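Local coordinates for plasmodesmata-located protein 5 (Arabidopsis thaliana, PDB 6GRE) that modulates cell-to-cell trafficking in plants, reducing plasmodesmata permeability during immune responses through regulation of callose deposition, and supports innate immunity, at residues A[10-15]-A[95-100]; A[81-86]-A[103-108]; A[61-66]-A[111-116]. One frame throughout, in Å; residues are numbered along the deposited sequence. Where two conformers were deposited one is given.

How the contacts relate
The three contacts belong to one five-stranded antiparallel sheet and its surroundings in the first Gnk2-like module. Contact 1 adds edge strand 10-13 to 96-99, contact 2 sets helix 72-90 against 103-108, and contact 3 brings loop 111-116 onto 60-66. Contacts 1 and 2, centres about 8 Å apart, are joined through neighbouring strands, with Y107 N 2.8 Å from G96 O. Contacts 2 and 3 have centres about 12 Å apart and meet where I63 N is 2.9 Å from R106 O, whereas contacts 1 and 3 do not touch. V12 of contact 1 and R106 of contact 2 help line the bound 2-(2-ethoxyethoxy)ethanol pocket; L113 of contact 3 touches an N-acetylglucosamine.

Contact 1 (A[10-15]-A[95-100]); sequences YAVCSP and SGFLQM
Y10 and F97 make the dense end of this strand pair. In one of the two modelled F97 conformers the tyrosine turns its edge to the phenylalanine face in a T-shaped stack, ring centres 5.3 Å apart and planes at 85°, with Y10 CE1 over the middle of the F97 ring. Q99 bears on a face of the same tyrosine, its CB 3.6 Å from the Y10 ring centroid in a CH-pi contact. Y10 CG sits between its own N and carbonyl carbon (chi1 63°), which starts the ring on its way across to the neighbouring strand. Beneath these side chains the backbones run antiparallel: Q99 N donates to Y10 O at 3.0 Å, and V12 N to F97 O at 2.8 Å.

The looser, solvent side is at V12, whose exposed side chain meets F97 CB to CB at 4.1 Å. Past it, S14 N donates to S95 O and S95 N to S14 OG, a hydroxyl also hydrogen-bonded to A16 O. Strand 10-13 is an edge strand of the sheet, next to 96-99. Helix 72-90 packs on the L98 face and the C13–C90 disulfide ties to it, while I121 of strand 120-125 touches Y10 and F97 on the other face.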
loop_
_atom_site.group_PDB
_atom_site.type_symbol
_atom_site.label_atom_id
_atom_site.label_comp_id
_atom_site.label_asym_id
_atom_site.label_seq_id
_atom_site.Cartn_x
_atom_site.Cartn_y
_atom_site.Cartn_z
ATOM N N TYR A 10 8.642 -1.851 2.409
ATOM C CA TYR A 10 9.100 -0.764 3.229
ATOM C C TYR A 10 8.242 -0.717 4.489
ATOM O O TYR A 10 7.136 -1.257 4.523
ATOM C CB TYR A 10 9.080 0.588 2.509
ATOM C CG TYR A 10 7.722 1.077 2.082
ATOM C CD1 TYR A 10 6.857 1.633 3.004
ATOM C CD2 TYR A 10 7.296 0.947 0.783
ATOM C CE1 TYR A 10 5.603 2.093 2.638
ATOM C CE2 TYR A 10 6.066 1.446 0.385
ATOM C CZ TYR A 10 5.219 2.012 1.312
ATOM O OH TYR A 10 3.982 2.473 0.934
ATOM N N ALA A 11 8.835 -0.131 5.521
ATOM C CA ALA A 11 8.177 0.188 6.765
ATOM C C ALA A 11 8.434 1.666 7.076
ATOM O O ALA A 11 9.567 2.168 6.991
ATOM C CB ALA A 11 8.681 -0.716 7.864
ATOM N N VAL A 12 7.389 2.401 7.432
ATOM C CA VAL A 12 7.532 3.739 7.918
ATOM C C VAL A 12 7.026 3.766 9.361
ATOM O O VAL A 12 5.865 3.403 9.597
ATOM C CB VAL A 12 6.738 4.743 7.076
ATOM C CG1 VAL A 12 6.997 6.168 7.548
ATOM C CG2 VAL A 12 7.025 4.566 5.600
ATOM N N CYS A 13 7.869 4.272 10.278
ATOM C CA CYS A 13 7.635 4.243 11.742
ATOM C C CYS A 13 7.907 5.643 12.307
ATOM O O CYS A 13 8.986 6.172 12.102
ATOM C CB CYS A 13 8.547 3.220 12.414
ATOM S SG CYS A 13 8.638 1.607 11.590
ATOM N N SER A 14 6.933 6.251 12.988
ATOM C CA SER A 14 7.096 7.629 13.532
ATOM C C SER A 14 8.212 7.679 14.563
ATOM O O SER A 14 8.368 6.744 15.337
ATOM C CB SER A 14 5.812 8.146 14.130
ATOM O OG SER A 14 5.380 7.316 15.218
ATOM N N PRO A 15 9.043 8.751 14.590
ATOM C CA PRO A 15 9.924 9.018 15.730
ATOM C C PRO A 15 9.211 9.007 17.087
ATOM O O PRO A 15 9.748 8.477 18.047
ATOM C CB PRO A 15 10.448 10.428 15.444
ATOM C CG PRO A 15 10.483 10.490 13.935
ATOM C CD PRO A 15 9.272 9.692 13.481
ATOM N N SER A 95 2.845 5.777 14.890
ATOM C CA SER A 95 2.449 5.583 13.487
ATOM C C SER A 95 3.317 4.492 12.848
ATOM O O SER A 95 4.537 4.501 12.967
ATOM C CB SER A 95 2.538 6.889 12.723
ATOM O OG SER A 95 2.071 7.985 13.508
ATOM N N GLY A 96 2.670 3.543 12.163
ATOM C CA GLY A 96 3.363 2.480 11.495
ATOM C C GLY A 96 2.664 2.177 10.174
ATOM O O GLY A 96 1.434 2.157 10.100
ATOM N N PHE A 97 3.475 1.950 9.147
ATOM C CA PHE A 97 3.017 1.683 7.789
ATOM C C PHE A 97 3.922 0.587 7.227
ATOM O O PHE A 97 5.108 0.868 7.051
ATOM C CB PHE A 97 3.059 3.003 6.998
ATOM C CG PHE A 97 2.529 2.983 5.581
ATOM C CD1 PHE A 97 1.856 1.884 5.070
ATOM C CD2 PHE A 97 2.651 4.101 4.767
ATOM C CE1 PHE A 97 1.380 1.859 3.768
ATOM C CE2 PHE A 97 2.176 4.071 3.462
ATOM C CZ PHE A 97 1.515 2.971 2.978
ATOM N N LEU A 98 3.370 -0.591 6.956
ATOM C CA LEU A 98 4.139 -1.673 6.397
ATOM C C LEU A 98 3.509 -2.089 5.070
ATOM O O LEU A 98 2.333 -2.426 5.020
ATOM C CB LEU A 98 4.180 -2.835 7.389
ATOM C CG LEU A 98 5.130 -3.967 7.047
ATOM C CD1 LEU A 98 6.572 -3.527 7.177
ATOM C CD2 LEU A 98 4.877 -5.147 7.957
ATOM N N GLN A 99 4.315 -2.013 4.000
ATOM C CA GLN A 99 3.909 -2.388 2.679
ATOM C C GLN A 99 4.633 -3.673 2.308
ATOM O O GLN A 99 5.849 -3.727 2.377
ATOM C CB GLN A 99 4.280 -1.321 1.655
ATOM C CG GLN A 99 3.857 -1.662 0.237
ATOM C CD GLN A 99 2.380 -1.495 0.009
ATOM O OE1 GLN A 99 1.862 -0.401 0.161
ATOM N NE2 GLN A 99 1.704 -2.575 -0.351
ATOM N N MET A 100 3.850 -4.673 1.945
ATOM C CA MET A 100 4.306 -5.929 1.352
ATOM C C MET A 100 3.846 -5.969 -0.105
ATOM O O MET A 100 3.078 -5.130 -0.546
ATOM C CB MET A 100 3.709 -7.110 2.114
ATOM C CG MET A 100 4.338 -7.217 3.473
ATOM S SD MET A 100 3.554 -8.403 4.569
ATOM C CE MET A 100 3.923 -9.943 3.735
#

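Contact 2 (A[81-86]-A[103-108]); sequences SAVAQV and CLIRYD
Y107 supplies the flat group here, and V86 approaches its ring obliquely. The two side chains meet tip to tip, V86 CG2 lying 3.7 Å from Y107 OH and 4.0 Å from Y107 CE2. L28 and L31 of helix 23-38 also touch this tyrosine.

I105 fills the middle of the contact. Its CG1 stands between the backbone N and the carbonyl carbon (chi1 60°) and CD1 then extends away from CA (chi2 169°), into the helix surface. There CD1 meets V86 CG1 at 3.6 Å, again tip to tip, and A82 CB at 3.9 Å; V83 CG2 comes to 4.1 Å from I105 CD1, the two side chains crossing at about a right angle. The same methyl lies 3.6 Å from A82 O, a carbonyl already gripped within the helix by Q85 N and V86 N.

At the start of the strand, C103 SG passes 4.3 Å from A82 CB and bonds covalently to C78 of the same helix. This is helix 72-90 packing on the five-stranded antiparallel sheet of the first Gnk2-like (DUF26) module. With no hydrogen bond between the two segments, the grip of helix on strand 103-108 is buried apolar contact, with the C78–C103 disulfide beside it.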
loop_
_atom_site.group_PDB
_atom_site.type_symbol
_atom_site.label_atom_id
_atom_site.label_comp_id
_atom_site.label_asym_id
_atom_site.label_seq_id
_atom_site.Cartn_x
_atom_site.Cartn_y
_atom_site.Cartn_z
ATOM N N SER A 81 1.227 -11.804 8.301
ATOM C CA SER A 81 2.650 -11.625 8.187
ATOM C C SER A 81 3.018 -10.156 8.417
ATOM O O SER A 81 4.023 -9.839 9.070
ATOM C CB SER A 81 3.168 -12.122 6.854
ATOM O OG SER A 81 4.539 -11.795 6.723
ATOM N N ALA A 82 2.214 -9.245 7.860
ATOM C CA ALA A 82 2.479 -7.832 8.034
ATOM C C ALA A 82 2.420 -7.490 9.529
ATOM O O ALA A 82 3.261 -6.766 10.016
ATOM C CB ALA A 82 1.501 -7.003 7.232
ATOM N N VAL A 83 1.376 -7.974 10.201
ATOM C CA VAL A 83 1.196 -7.689 11.624
ATOM C C VAL A 83 2.391 -8.253 12.413
ATOM O O VAL A 83 2.902 -7.598 13.334
ATOM C CB VAL A 83 -0.142 -8.248 12.135
ATOM C CG1 VAL A 83 -0.180 -8.263 13.661
ATOM C CG2 VAL A 83 -1.327 -7.475 11.572
ATOM N N ALA A 84 2.857 -9.448 12.025
ATOM C CA ALA A 84 3.953 -10.140 12.731
ATOM C C ALA A 84 5.284 -9.398 12.548
ATOM O O ALA A 84 6.182 -9.566 13.375
ATOM C CB ALA A 84 4.056 -11.569 12.257
ATOM N N GLN A 85 5.411 -8.615 11.463
ATOM C CA GLN A 85 6.655 -7.940 11.063
ATOM C C GLN A 85 6.697 -6.491 11.560
ATOM O O GLN A 85 7.789 -5.955 11.845
ATOM C CB GLN A 85 6.809 -7.917 9.537
ATOM C CG GLN A 85 7.078 -9.279 8.914
ATOM C CD GLN A 85 7.391 -9.170 7.440
ATOM O OE1 GLN A 85 8.497 -8.817 7.053
ATOM N NE2 GLN A 85 6.418 -9.481 6.599
ATOM N N VAL A 86 5.529 -5.833 11.608
ATOM C CA VAL A 86 5.481 -4.412 11.876
ATOM C C VAL A 86 5.912 -4.156 13.328
ATOM O O VAL A 86 6.535 -3.139 13.609
ATOM C CB VAL A 86 4.111 -3.776 11.551
ATOM C CG1 VAL A 86 3.016 -4.182 12.534
ATOM C CG2 VAL A 86 4.232 -2.266 11.444
ATOM N N CYS A 103 -0.058 -6.803 0.229
ATOM C CA CYS A 103 -0.930 -6.130 1.214
ATOM C C CYS A 103 -0.161 -5.019 1.914
ATOM O O CYS A 103 1.062 -4.959 1.857
ATOM C CB CYS A 103 -1.514 -7.078 2.264
ATOM S SG CYS A 103 -0.287 -7.818 3.363
ATOM N N LEU A 104 -0.917 -4.134 2.586
ATOM C CA LEU A 104 -0.339 -3.160 3.501
ATOM C C LEU A 104 -1.156 -3.143 4.796
ATOM O O LEU A 104 -2.341 -3.493 4.765
ATOM C CB LEU A 104 -0.299 -1.765 2.860
ATOM C CG LEU A 104 -1.650 -1.130 2.522
ATOM C CD1 LEU A 104 -2.239 -0.335 3.706
ATOM C CD2 LEU A 104 -1.542 -0.232 1.287
ATOM N N ILE A 105 -0.515 -2.694 5.873
ATOM C CA ILE A 105 -1.200 -2.276 7.078
ATOM C C ILE A 105 -0.703 -0.885 7.453
ATOM O O ILE A 105 0.444 -0.524 7.170
ATOM C CB ILE A 105 -1.014 -3.297 8.216
ATOM C CG1 ILE A 105 0.449 -3.490 8.592
ATOM C CG2 ILE A 105 -1.711 -4.595 7.880
ATOM C CD1 ILE A 105 0.654 -4.281 9.877
ATOM N N ARG A 106 -1.583 -0.087 8.063
ATOM C CA ARG A 106 -1.234 1.269 8.387
ATOM C C ARG A 106 -2.038 1.695 9.612
ATOM O O ARG A 106 -3.244 1.464 9.664
ATOM C CB ARG A 106 -1.512 2.187 7.192
ATOM C CG ARG A 106 -0.993 3.608 7.323
ATOM C CD ARG A 106 -1.294 4.336 6.020
ATOM N NE ARG A 106 -0.756 5.686 5.991
ATOM C CZ ARG A 106 -0.464 6.346 4.883
ATOM N NH1 ARG A 106 -0.835 5.846 3.719
ATOM N NH2 ARG A 106 0.208 7.486 4.949
ATOM N N TYR A 107 -1.343 2.335 10.557
ATOM C CA TYR A 107 -2.007 2.842 11.752
ATOM C C TYR A 107 -1.359 4.152 12.187
ATOM O O TYR A 107 -0.235 4.437 11.887
ATOM C CB TYR A 107 -1.962 1.794 12.861
ATOM C CG TYR A 107 -0.589 1.300 13.243
ATOM C CD1 TYR A 107 0.196 1.971 14.166
ATOM C CD2 TYR A 107 -0.099 0.116 12.729
ATOM C CE1 TYR A 107 1.448 1.495 14.524
ATOM C CE2 TYR A 107 1.139 -0.376 13.078
ATOM C CZ TYR A 107 1.906 0.298 14.008
ATOM O OH TYR A 107 3.110 -0.233 14.354
ATOM N N ASP A 108 -2.137 4.949 12.925
ATOM C CA ASP A 108 -1.718 6.228 13.376
ATOM C C ASP A 108 -2.627 6.630 14.539
ATOM O O ASP A 108 -3.647 5.996 14.763
ATOM C CB ASP A 108 -1.771 7.245 12.229
ATOM C CG ASP A 108 -0.913 8.480 12.440
ATOM O OD1 ASP A 108 -0.238 8.572 13.477
ATOM O OD2 ASP A 108 -0.939 9.355 11.556
#

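Contact 3 (A[61-66]-A[111-116]); sequences YGIYQC and SFLGVQ
Y61 and S111 bring their CA atoms to 5.6 Å, the nearest backbone approach between extended strand 61-66 and the irregular segment 111-116, which then folds into a type II turn from F112 to V115 with G114 at positive phi (71°). Here the Y61 ring lies under the loop backbone: S111 N sits over the centre of one face, 3.5 Å from Y61 CD1, and S111 CB adds a CH-pi contact 4.2 Å from the centroid of the Y61 ring.

Deeper in, F112 is received by I63. The isoleucine's CG1 lies in the plane of the phenylalanine ring, at its edge, 3.9 Å from F112 CE1, while F112 CZ reaches G62 CA at 4.0 Å. R106, on the neighbouring strand, makes a cation-pi contact with this ring.

The protein carries two Gnk2-like (DUF26) modules in tandem, each with a five-stranded antiparallel sheet, and segment 111-116 belongs to the connection between strand 103-108 of the first sheet and strand 120-125 of the second. K204 NZ of the second module hydrogen-bonds both F112 O and V115 O, and D171 accepts from G114 N; these bonds tie the turn to the second module while the F112 and L113 side chains press on the first.

L113 slides past I63 in the opposite direction, L113 CD2 to I63 CG2 at 3.6 Å. Its side chain also touches a bound N-acetylglucosamine, in a pocket completed by Y44, N46 and D171.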
loop_
_atom_site.group_PDB
_atom_site.type_symbol
_atom_site.label_atom_id
_atom_site.label_comp_id
_atom_site.label_asym_id
_atom_site.label_seq_id
_atom_site.Cartn_x
_atom_site.Cartn_y
_atom_site.Cartn_z
ATOM N N TYR A 61 -6.161 4.527 14.885
ATOM C CA TYR A 61 -6.856 4.484 13.619
ATOM C C TYR A 61 -6.011 3.649 12.663
ATOM O O TYR A 61 -4.812 3.838 12.585
ATOM C CB TYR A 61 -7.020 5.890 13.040
ATOM C CG TYR A 61 -7.737 6.860 13.951
ATOM C CD1 TYR A 61 -7.042 7.537 14.939
ATOM C CD2 TYR A 61 -9.092 7.100 13.817
ATOM C CE1 TYR A 61 -7.685 8.428 15.784
ATOM C CE2 TYR A 61 -9.751 7.992 14.653
ATOM C CZ TYR A 61 -9.038 8.656 15.638
ATOM O OH TYR A 61 -9.694 9.523 16.477
ATOM N N GLY A 62 -6.672 2.782 11.907
ATOM C CA GLY A 62 -5.888 1.986 10.983
ATOM C C GLY A 62 -6.691 1.447 9.832
ATOM O O GLY A 62 -7.932 1.419 9.828
ATOM N N ILE A 63 -5.928 0.974 8.839
ATOM C CA ILE A 63 -6.478 0.220 7.733
ATOM C C ILE A 63 -5.579 -0.980 7.440
ATOM O O ILE A 63 -4.378 -0.972 7.764
ATOM C CB ILE A 63 -6.614 1.086 6.459
ATOM C CG1 ILE A 63 -5.242 1.481 5.894
ATOM C CG2 ILE A 63 -7.490 2.301 6.701
ATOM C CD1 ILE A 63 -5.271 2.069 4.495
ATOM N N TYR A 64 -6.154 -1.967 6.761
ATOM C CA TYR A 64 -5.335 -2.851 5.936
ATOM C C TYR A 64 -5.916 -2.869 4.531
ATOM O O TYR A 64 -7.076 -2.531 4.307
ATOM C CB TYR A 64 -5.299 -4.281 6.462
ATOM C CG TYR A 64 -6.604 -5.001 6.286
ATOM C CD1 TYR A 64 -7.604 -4.873 7.240
ATOM C CD2 TYR A 64 -6.861 -5.799 5.182
ATOM C CE1 TYR A 64 -8.828 -5.499 7.090
ATOM C CE2 TYR A 64 -8.081 -6.435 5.021
ATOM C CZ TYR A 64 -9.076 -6.281 5.977
ATOM O OH TYR A 64 -10.283 -6.910 5.850
ATOM N N GLN A 65 -5.082 -3.254 3.566
ATOM C CA GLN A 65 -5.545 -3.413 2.221
ATOM C C GLN A 65 -4.722 -4.471 1.505
ATOM O O GLN A 65 -3.510 -4.401 1.459
ATOM C CB GLN A 65 -5.409 -2.128 1.429
ATOM C CG GLN A 65 -6.018 -2.249 0.038
ATOM C CD GLN A 65 -6.140 -0.889 -0.588
ATOM O OE1 GLN A 65 -6.458 -0.747 -1.774
ATOM N NE2 GLN A 65 -5.924 0.130 0.222
ATOM N N CYS A 66 -5.444 -5.454 0.973
ATOM C CA CYS A 66 -4.855 -6.503 0.143
ATOM C C CYS A 66 -5.000 -6.121 -1.330
ATOM O O CYS A 66 -5.931 -5.421 -1.702
ATOM C CB CYS A 66 -5.549 -7.835 0.401
ATOM S SG CYS A 66 -5.158 -8.469 2.056
ATOM N N SER A 111 -6.864 10.100 12.507
ATOM C CA SER A 111 -7.416 9.565 11.274
ATOM C C SER A 111 -6.620 10.102 10.080
ATOM O O SER A 111 -6.252 11.270 10.028
ATOM C CB SER A 111 -8.858 9.885 11.140
ATOM O OG SER A 111 -9.410 9.287 9.979
ATOM N N PHE A 112 -6.348 9.207 9.123
ATOM C CA PHE A 112 -5.775 9.589 7.824
ATOM C C PHE A 112 -6.761 9.233 6.703
ATOM O O PHE A 112 -6.393 9.346 5.534
ATOM C CB PHE A 112 -4.416 8.908 7.593
ATOM C CG PHE A 112 -4.415 7.417 7.834
ATOM C CD1 PHE A 112 -4.854 6.524 6.873
ATOM C CD2 PHE A 112 -3.983 6.905 9.048
ATOM C CE1 PHE A 112 -4.874 5.156 7.113
ATOM C CE2 PHE A 112 -3.995 5.541 9.291
ATOM C CZ PHE A 112 -4.434 4.659 8.319
ATOM N N LEU A 113 -7.999 8.825 7.021
ATOM C CA LEU A 113 -8.962 8.390 5.984
ATOM C C LEU A 113 -9.335 9.564 5.090
ATOM O O LEU A 113 -9.734 10.657 5.555
ATOM C CB LEU A 113 -10.233 7.796 6.584
ATOM C CG LEU A 113 -10.071 6.556 7.443
ATOM C CD1 LEU A 113 -11.435 6.079 7.905
ATOM C CD2 LEU A 113 -9.341 5.426 6.714
ATOM N N GLY A 114 -9.202 9.343 3.777
ATOM C CA GLY A 114 -9.556 10.336 2.795
ATOM C C GLY A 114 -8.617 11.527 2.728
ATOM O O GLY A 114 -8.908 12.523 2.065
ATOM N N VAL A 115 -7.452 11.432 3.392
ATOM C CA VAL A 115 -6.442 12.455 3.297
ATOM C C VAL A 115 -5.494 12.091 2.151
ATOM O O VAL A 115 -4.783 11.080 2.211
ATOM C CB VAL A 115 -5.675 12.635 4.620
ATOM C CG1 VAL A 115 -4.620 13.718 4.518
ATOM C CG2 VAL A 115 -6.652 12.931 5.760
ATOM N N GLN A 116 -5.478 12.912 1.125
ATOM C CA GLN A 116 -4.579 12.711 -0.015
ATOM C C GLN A 116 -3.130 12.815 0.461
ATOM O O GLN A 116 -2.792 13.649 1.322
ATOM C CB GLN A 116 -4.837 13.748 -1.114
ATOM C CG GLN A 116 -3.978 13.611 -2.355
ATOM C CD GLN A 116 -4.094 12.261 -3.021
ATOM O OE1 GLN A 116 -3.494 11.276 -2.589
ATOM N NE2 GLN A 116 -4.838 12.232 -4.108
#